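Local coordinates for DNA polymerase III beta subunit (Streptococcus pyogenes, PDB 2AVT), which probably serves as the ring-shaped sliding clamp of DNA replication, encircling the duplex as a dimer and tethering the replicative polymerase to it, at residues A[10-23]-A[45-58]. Residues are numbered along the deposited sequence; the frame is centred on the assembly and turned at random.
Sequences LFIHALNTTKRAIS and LTGSNGQISIENTI
Ala21 and Thr18 sit directly on the hairpin formed by strands 45-48 and 52-58. The methyl of Ala21 packs 3.5 Å from Ile54 CG1, with Gly47 O and Ile52 CG1 also against it. Thr18 lies across the two strands: its CG2, anti to the backbone N (chi1 -53° for OG1), is 3.5 Å from Gly47 N, while OG1 rests against the CB atoms of Leu45 and Asn56. Gly47 leaves room for Ile22, whose CG1 lies 3.7 Å from Gly47 CA.

Toward the start of the helix the contact turns greasy. Ile58 sends CD1 to the Ala14 methyl at 3.7 Å and on to Phe11, crossing that side chain at about a right angle, and its CG2 meets Leu10 CD2. Leu45 CD1 reaches Leu15 CD2. Leu15 in turn lays CD1 over the centre of the Phe11 ring, 3.7 Å above its plane, and so backs the ring from within the helix.

The backbone carbonyl of Ala14 gathers the polar contacts here. Ala14 O takes Thr18 OG1 at 2.9 Å and Thr18 N from opposite faces of its plane, and Asn56 ND2 adds a weak bond from the strand, bent to 141° at the N-H. At the hairpin turn, Asn49 OD1 closes an Asx turn by accepting from Gln51 N and also takes Ile52 N, while one water joins Asn49 ND2 to Arg20 O.

Segment 10-18 of helix 8-18 runs nearly antiparallel (166°) to strand 52-58, packed on a sheet that continues from the N-terminal into the central domain where 52-59 pairs with 238-243, the helix-on-sheet arrangement of sliding clamps. Helix 79-88 flanks it beside Asn16 and Ile22; helix 205-214, from the central-domain region, meets Thr17 and Ile54, with Glu210 salt-bridged to Arg20.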
ATOM      1  N   LEU A  10     -22.487   9.403  -3.946  1.00 32.34           N
ATOM      2  CA  LEU A  10     -22.549  10.494  -2.970  1.00 32.20           C
ATOM      3  C   LEU A  10     -22.394   9.942  -1.544  1.00 31.85           C
ATOM      4  O   LEU A  10     -21.619  10.459  -0.738  1.00 30.84           O
ATOM      5  CB  LEU A  10     -23.894  11.220  -3.078  1.00 32.76           C
ATOM      6  CG  LEU A  10     -24.215  12.324  -2.058  1.00 34.90           C
ATOM      7  CD1 LEU A  10     -23.539  13.621  -2.474  1.00 33.68           C
ATOM      8  CD2 LEU A  10     -25.722  12.536  -1.993  1.00 33.68           C
ATOM      9  N   PHE A  11     -23.152   8.892  -1.246  1.00 28.66           N
ATOM     10  CA  PHE A  11     -23.137   8.257   0.069  1.00 27.16           C
ATOM     11  C   PHE A  11     -21.734   7.794   0.445  1.00 25.63           C
ATOM     12  O   PHE A  11     -21.253   8.084   1.540  1.00 26.17           O
ATOM     13  CB  PHE A  11     -24.108   7.067   0.071  1.00 21.97           C
ATOM     14  CG  PHE A  11     -24.553   6.632   1.444  1.00 23.86           C
ATOM     15  CD1 PHE A  11     -24.394   7.459   2.542  1.00 22.74           C
ATOM     16  CD2 PHE A  11     -25.176   5.405   1.625  1.00 21.40           C
ATOM     17  CE1 PHE A  11     -24.851   7.078   3.795  1.00 20.80           C
ATOM     18  CE2 PHE A  11     -25.636   5.021   2.871  1.00 22.18           C
ATOM     19  CZ  PHE A  11     -25.472   5.863   3.962  1.00 21.76           C
ATOM     20  N   ILE A  12     -21.084   7.077  -0.467  1.00 25.93           N
ATOM     21  CA  ILE A  12     -19.739   6.559  -0.237  1.00 26.90           C
ATOM     22  C   ILE A  12     -18.740   7.670   0.089  1.00 27.81           C
ATOM     23  O   ILE A  12     -17.973   7.553   1.041  1.00 27.29           O
ATOM     24  CB  ILE A  12     -19.227   5.762  -1.465  1.00 25.07           C
ATOM     25  CG1 ILE A  12     -20.020   4.454  -1.586  1.00 26.38           C
ATOM     26  CG2 ILE A  12     -17.733   5.459  -1.320  1.00 23.28           C
ATOM     27  CD1 ILE A  12     -19.666   3.631  -2.812  1.00 26.75           C
ATOM     28  N   HIS A  13     -18.756   8.751  -0.687  1.00 28.29           N
ATOM     29  CA  HIS A  13     -17.828   9.856  -0.434  1.00 29.86           C
ATOM     30  C   HIS A  13     -17.988  10.415   0.977  1.00 26.41           C
ATOM     31  O   HIS A  13     -17.001  10.602   1.682  1.00 26.81           O
ATOM     32  CB  HIS A  13     -18.022  10.970  -1.465  1.00 34.24           C
ATOM     33  CG  HIS A  13     -17.493  10.626  -2.826  1.00 42.25           C
ATOM     34  ND1 HIS A  13     -16.205  10.172  -3.028  1.00 44.94           N
ATOM     35  CD2 HIS A  13     -18.071  10.675  -4.049  1.00 44.07           C
ATOM     36  CE1 HIS A  13     -16.015   9.954  -4.318  1.00 44.20           C
ATOM     37  NE2 HIS A  13     -17.132  10.252  -4.959  1.00 45.28           N
ATOM     38  N   ALA A  14     -19.226  10.662   1.392  1.00 23.50           N
ATOM     39  CA  ALA A  14     -19.495  11.195   2.726  1.00 24.29           C
ATOM     40  C   ALA A  14     -19.134  10.199   3.838  1.00 22.51           C
ATOM     41  O   ALA A  14     -18.690  10.596   4.912  1.00 23.05           O
ATOM     42  CB  ALA A  14     -20.969  11.590   2.845  1.00 23.25           C
ATOM     43  N   LEU A  15     -19.348   8.911   3.580  1.00 22.84           N
ATOM     44  CA  LEU A  15     -19.033   7.872   4.552  1.00 22.00           C
ATOM     45  C   LEU A  15     -17.531   7.767   4.774  1.00 22.12           C
ATOM     46  O   LEU A  15     -17.072   7.666   5.908  1.00 20.46           O
ATOM     47  CB  LEU A  15     -19.577   6.513   4.086  1.00 19.93           C
ATOM     48  CG  LEU A  15     -21.087   6.313   4.232  1.00 21.91           C
ATOM     49  CD1 LEU A  15     -21.559   5.068   3.453  1.00 15.35           C
ATOM     50  CD2 LEU A  15     -21.418   6.191   5.710  1.00 20.19           C
ATOM     51  N   ASN A  16     -16.765   7.782   3.689  1.00 23.33           N
ATOM     52  CA  ASN A  16     -15.317   7.675   3.797  1.00 24.97           C
ATOM     53  C   ASN A  16     -14.703   8.874   4.498  1.00 26.94           C
ATOM     54  O   ASN A  16     -13.634   8.769   5.081  1.00 26.76           O
ATOM     55  CB  ASN A  16     -14.684   7.517   2.420  1.00 27.66           C
ATOM     56  CG  ASN A  16     -14.969   6.163   1.808  1.00 30.72           C
ATOM     57  OD1 ASN A  16     -15.298   5.210   2.514  1.00 31.96           O
ATOM     58  ND2 ASN A  16     -14.824   6.063   0.490  1.00 32.51           N
ATOM     59  N   THR A  17     -15.372  10.018   4.432  1.00 28.02           N
ATOM     60  CA  THR A  17     -14.869  11.218   5.094  1.00 31.41           C
ATOM     61  C   THR A  17     -15.059  11.074   6.599  1.00 29.07           C
ATOM     62  O   THR A  17     -14.166  11.379   7.390  1.00 29.92           O
ATOM     63  CB  THR A  17     -15.638  12.466   4.648  1.00 33.53           C
ATOM     64  OG1 THR A  17     -15.430  12.678   3.248  1.00 41.41           O
ATOM     65  CG2 THR A  17     -15.159  13.683   5.417  1.00 38.81           C
ATOM     66  N   THR A  18     -16.247  10.621   6.979  1.00 26.96           N
ATOM     67  CA  THR A  18     -16.596  10.430   8.377  1.00 26.21           C
ATOM     68  C   THR A  18     -15.728   9.333   9.001  1.00 26.82           C
ATOM     69  O   THR A  18     -15.330   9.430  10.164  1.00 26.38           O
ATOM     70  CB  THR A  18     -18.079  10.030   8.510  1.00 25.21           C
ATOM     71  OG1 THR A  18     -18.896  10.989   7.819  1.00 25.57           O
ATOM     72  CG2 THR A  18     -18.486   9.989   9.975  1.00 21.53           C
ATOM     73  N   LYS A  19     -15.446   8.300   8.214  1.00 24.55           N
ATOM     74  CA  LYS A  19     -14.637   7.169   8.658  1.00 27.87           C
ATOM     75  C   LYS A  19     -13.222   7.607   9.077  1.00 27.54           C
ATOM     76  O   LYS A  19     -12.506   6.853   9.740  1.00 26.27           O
ATOM     77  CB  LYS A  19     -14.564   6.119   7.537  1.00 28.89           C
ATOM     78  CG  LYS A  19     -13.737   4.887   7.852  1.00 33.17           C
ATOM     79  CD  LYS A  19     -14.353   4.099   8.986  1.00 36.19           C
ATOM     80  CE  LYS A  19     -13.461   2.934   9.390  1.00 40.51           C
ATOM     81  NZ  LYS A  19     -12.141   3.423   9.875  1.00 42.26           N
ATOM     82  N   ARG A  20     -12.821   8.815   8.685  1.00 27.33           N
ATOM     83  CA  ARG A  20     -11.500   9.323   9.047  1.00 28.73           C
ATOM     84  C   ARG A  20     -11.406   9.472  10.570  1.00 27.32           C
ATOM     85  O   ARG A  20     -10.329   9.406  11.142  1.00 28.92           O
ATOM     86  CB  ARG A  20     -11.243  10.688   8.398  1.00 30.60           C
ATOM     87  CG  ARG A  20     -11.412  10.734   6.892  1.00 35.08           C
ATOM     88  CD  ARG A  20     -10.371   9.907   6.190  1.00 38.77           C
ATOM     89  NE  ARG A  20      -9.022  10.290   6.588  1.00 44.28           N
ATOM     90  CZ  ARG A  20      -7.927   9.962   5.913  1.00 46.41           C
ATOM     91  NH1 ARG A  20      -8.025   9.246   4.799  1.00 48.89           N
ATOM     92  NH2 ARG A  20      -6.735  10.337   6.357  1.00 48.39           N
ATOM     93  N   ALA A  21     -12.545   9.682  11.215  1.00 24.90           N
ATOM     94  CA  ALA A  21     -12.583   9.834  12.667  1.00 24.86           C
ATOM     95  C   ALA A  21     -12.877   8.513  13.379  1.00 24.88           C
ATOM     96  O   ALA A  21     -13.124   8.508  14.585  1.00 25.00           O
ATOM     97  CB  ALA A  21     -13.643  10.858  13.054  1.00 22.17           C
ATOM     98  N   ILE A  22     -12.849   7.403  12.644  1.00 24.43           N
ATOM     99  CA  ILE A  22     -13.141   6.097  13.233  1.00 24.87           C
ATOM    100  C   ILE A  22     -11.933   5.166  13.188  1.00 26.35           C
ATOM    101  O   ILE A  22     -11.430   4.835  12.115  1.00 26.42           O
ATOM    102  CB  ILE A  22     -14.361   5.441  12.529  1.00 24.60           C
ATOM    103  CG1 ILE A  22     -15.564   6.390  12.625  1.00 21.82           C
ATOM    104  CG2 ILE A  22     -14.708   4.105  13.191  1.00 24.34           C
ATOM    105  CD1 ILE A  22     -16.879   5.809  12.106  1.00 22.39           C
ATOM    106  N   SER A  23     -11.468   4.768  14.374  1.00 26.15           N
ATOM    107  CA  SER A  23     -10.309   3.891  14.525  1.00 28.34           C
ATOM    108  C   SER A  23     -10.584   2.448  14.141  1.00 26.95           C
ATOM    109  O   SER A  23     -11.705   1.967  14.246  1.00 28.43           O
ATOM    110  CB  SER A  23      -9.806   3.905  15.977  1.00 28.23           C
ATOM    111  OG  SER A  23      -9.165   5.122  16.303  1.00 37.24           O
ATOM    112  N   LEU A  45     -24.012  12.026   9.387  1.00 24.56           N
ATOM    113  CA  LEU A  45     -23.132  10.913   9.739  1.00 23.87           C
ATOM    114  C   LEU A  45     -22.139  11.361  10.798  1.00 25.09           C
ATOM    115  O   LEU A  45     -21.507  12.419  10.656  1.00 24.94           O
ATOM    116  CB  LEU A  45     -22.373  10.446   8.496  1.00 19.85           C
ATOM    117  CG  LEU A  45     -23.255  10.167   7.277  1.00 19.32           C
ATOM    118  CD1 LEU A  45     -22.380   9.761   6.090  1.00 20.00           C
ATOM    119  CD2 LEU A  45     -24.243   9.053   7.600  1.00 16.90           C
ATOM    120  N   THR A  46     -22.002  10.563  11.857  1.00 23.97           N
ATOM    121  CA  THR A  46     -21.074  10.896  12.939  1.00 24.98           C
ATOM    122  C   THR A  46     -20.112   9.755  13.250  1.00 24.36           C
ATOM    123  O   THR A  46     -20.512   8.588  13.328  1.00 22.98           O
ATOM    124  CB  THR A  46     -21.819  11.247  14.254  1.00 27.85           C
ATOM    125  OG1 THR A  46     -22.694  12.360  14.041  1.00 30.98           O
ATOM    126  CG2 THR A  46     -20.816  11.600  15.350  1.00 27.61           C
ATOM    127  N   GLY A  47     -18.845  10.112  13.415  1.00 20.87           N
ATOM    128  CA  GLY A  47     -17.809   9.149  13.741  1.00 19.68           C
ATOM    129  C   GLY A  47     -16.863   9.801  14.739  1.00 20.81           C
ATOM    130  O   GLY A  47     -16.698  11.035  14.721  1.00 17.02           O
ATOM    131  N   SER A  48     -16.267   9.001  15.623  1.00 19.40           N
ATOM    132  CA  SER A  48     -15.320   9.516  16.615  1.00 22.91           C
ATOM    133  C   SER A  48     -14.419   8.408  17.135  1.00 23.47           C
ATOM    134  O   SER A  48     -14.800   7.230  17.141  1.00 21.58           O
ATOM    135  CB  SER A  48     -16.046  10.185  17.789  1.00 23.42           C
ATOM    136  OG  SER A  48     -16.853   9.260  18.483  1.00 26.47           O
ATOM    137  N   ASN A  49     -13.223   8.794  17.570  1.00 22.67           N
ATOM    138  CA  ASN A  49     -12.234   7.842  18.063  1.00 23.01           C
ATOM    139  C   ASN A  49     -11.637   8.268  19.401  1.00 25.53           C
ATOM    140  O   ASN A  49     -10.553   7.816  19.758  1.00 23.34           O
ATOM    141  CB  ASN A  49     -11.103   7.701  17.046  1.00 20.27           C
ATOM    142  CG  ASN A  49     -10.325   9.011  16.843  1.00 24.77           C
ATOM    143  OD1 ASN A  49     -10.530   9.987  17.558  1.00 23.50           O
ATOM    144  ND2 ASN A  49      -9.435   9.020  15.872  1.00 26.04           N
ATOM    145  N   GLY A  50     -12.332   9.143  20.123  1.00 26.82           N
ATOM    146  CA  GLY A  50     -11.824   9.596  21.408  1.00 32.34           C
ATOM    147  C   GLY A  50     -10.931  10.827  21.320  1.00 33.22           C
ATOM    148  O   GLY A  50     -10.744  11.530  22.311  1.00 33.80           O
ATOM    149  N   GLN A  51     -10.374  11.088  20.141  1.00 33.83           N
ATOM    150  CA  GLN A  51      -9.507  12.249  19.941  1.00 34.90           C
ATOM    151  C   GLN A  51     -10.262  13.272  19.086  1.00 35.25           C
ATOM    152  O   GLN A  51     -10.323  14.460  19.432  1.00 35.91           O
ATOM    153  CB  GLN A  51      -8.212  11.828  19.241  1.00 37.36           C
ATOM    154  CG  GLN A  51      -7.051  12.813  19.375  1.00 43.52           C
ATOM    155  CD  GLN A  51      -6.439  12.815  20.769  1.00 45.43           C
ATOM    156  OE1 GLN A  51      -5.979  11.785  21.257  1.00 50.55           O
ATOM    157  NE2 GLN A  51      -6.428  13.971  21.412  1.00 46.38           N
ATOM    158  N   ILE A  52     -10.830  12.809  17.969  1.00 30.35           N
ATOM    159  CA  ILE A  52     -11.611  13.675  17.088  1.00 28.93           C
ATOM    160  C   ILE A  52     -13.000  13.094  16.862  1.00 30.64           C
ATOM    161  O   ILE A  52     -13.246  11.905  17.112  1.00 28.16           O
ATOM    162  CB  ILE A  52     -10.950  13.865  15.690  1.00 28.16           C
ATOM    163  CG1 ILE A  52     -10.836  12.524  14.972  1.00 29.58           C
ATOM    164  CG2 ILE A  52      -9.571  14.498  15.832  1.00 27.05           C
ATOM    165  CD1 ILE A  52     -10.169  12.617  13.608  1.00 30.64           C
ATOM    166  N   SER A  53     -13.904  13.953  16.407  1.00 27.67           N
ATOM    167  CA  SER A  53     -15.268  13.577  16.086  1.00 28.74           C
ATOM    168  C   SER A  53     -15.629  14.337  14.819  1.00 29.48           C
ATOM    169  O   SER A  53     -15.336  15.538  14.698  1.00 30.74           O
ATOM    170  CB  SER A  53     -16.246  13.977  17.191  1.00 29.72           C
ATOM    171  OG  SER A  53     -16.004  13.254  18.386  1.00 37.59           O
ATOM    172  N   ILE A  54     -16.248  13.640  13.879  1.00 26.67           N
ATOM    173  CA  ILE A  54     -16.674  14.251  12.627  1.00 26.52           C
ATOM    174  C   ILE A  54     -18.172  14.075  12.433  1.00 26.28           C
ATOM    175  O   ILE A  54     -18.677  12.953  12.487  1.00 26.12           O
ATOM    176  CB  ILE A  54     -15.962  13.620  11.417  1.00 25.23           C
ATOM    177  CG1 ILE A  54     -14.465  13.923  11.479  1.00 25.43           C
ATOM    178  CG2 ILE A  54     -16.540  14.175  10.112  1.00 24.73           C
ATOM    179  CD1 ILE A  54     -13.681  13.254  10.383  1.00 26.50           C
ATOM    180  N   GLU A  55     -18.877  15.189  12.249  1.00 24.97           N
ATOM    181  CA  GLU A  55     -20.315  15.179  11.987  1.00 26.82           C
ATOM    182  C   GLU A  55     -20.446  15.727  10.573  1.00 27.89           C
ATOM    183  O   GLU A  55     -20.225  16.916  10.325  1.00 28.65           O
ATOM    184  CB  GLU A  55     -21.082  16.052  12.983  1.00 28.60           C
ATOM    185  CG  GLU A  55     -21.368  15.353  14.305  1.00 35.85           C
ATOM    186  CD  GLU A  55     -22.173  16.202  15.274  1.00 39.83           C
ATOM    187  OE1 GLU A  55     -23.131  16.869  14.884  1.00 41.69           O
ATOM    188  OE2 GLU A  55     -21.798  16.163  16.552  1.00 40.18           O
ATOM    189  N   ASN A  56     -20.785  14.843   9.646  1.00 26.91           N
ATOM    190  CA  ASN A  56     -20.890  15.205   8.241  1.00 26.05           C
ATOM    191  C   ASN A  56     -22.319  15.008   7.757  1.00 26.71           C
ATOM    192  O   ASN A  56     -22.875  13.903   7.803  1.00 23.77           O
ATOM    193  CB  ASN A  56     -19.892  14.361   7.438  1.00 24.93           C
ATOM    194  CG  ASN A  56     -19.839  14.742   5.963  1.00 30.20           C
ATOM    195  OD1 ASN A  56     -20.276  15.823   5.563  1.00 31.19           O
ATOM    196  ND2 ASN A  56     -19.278  13.856   5.153  1.00 29.67           N
ATOM    197  N   THR A  57     -22.908  16.103   7.297  1.00 25.13           N
ATOM    198  CA  THR A  57     -24.281  16.102   6.843  1.00 25.93           C
ATOM    199  C   THR A  57     -24.449  16.150   5.336  1.00 25.74           C
ATOM    200  O   THR A  57     -23.809  16.953   4.652  1.00 27.55           O
ATOM    201  CB  THR A  57     -25.053  17.304   7.447  1.00 25.28           C
ATOM    202  OG1 THR A  57     -25.105  17.174   8.872  1.00 26.79           O
ATOM    203  CG2 THR A  57     -26.476  17.366   6.888  1.00 26.88           C
ATOM    204  N   ILE A  58     -25.309  15.275   4.830  1.00 26.98           N
ATOM    205  CA  ILE A  58     -25.639  15.234   3.412  1.00 26.38           C
ATOM    206  C   ILE A  58     -27.011  15.903   3.384  1.00 27.88           C
ATOM    207  O   ILE A  58     -27.989  15.362   3.910  1.00 26.95           O
ATOM    208  CB  ILE A  58     -25.793  13.801   2.888  1.00 26.25           C
ATOM    209  CG1 ILE A  58     -24.497  13.015   3.081  1.00 25.24           C
ATOM    210  CG2 ILE A  58     -26.148  13.837   1.400  1.00 28.06           C
ATOM    211  CD1 ILE A  58     -24.699  11.528   2.892  1.00 23.53           C
TER
HETATM  212  O   HOH W   1      -9.257   7.368  13.383  1.00 31.40           O
HETATM  213  O   HOH W   2     -12.962   5.110  16.673  1.00 23.35           O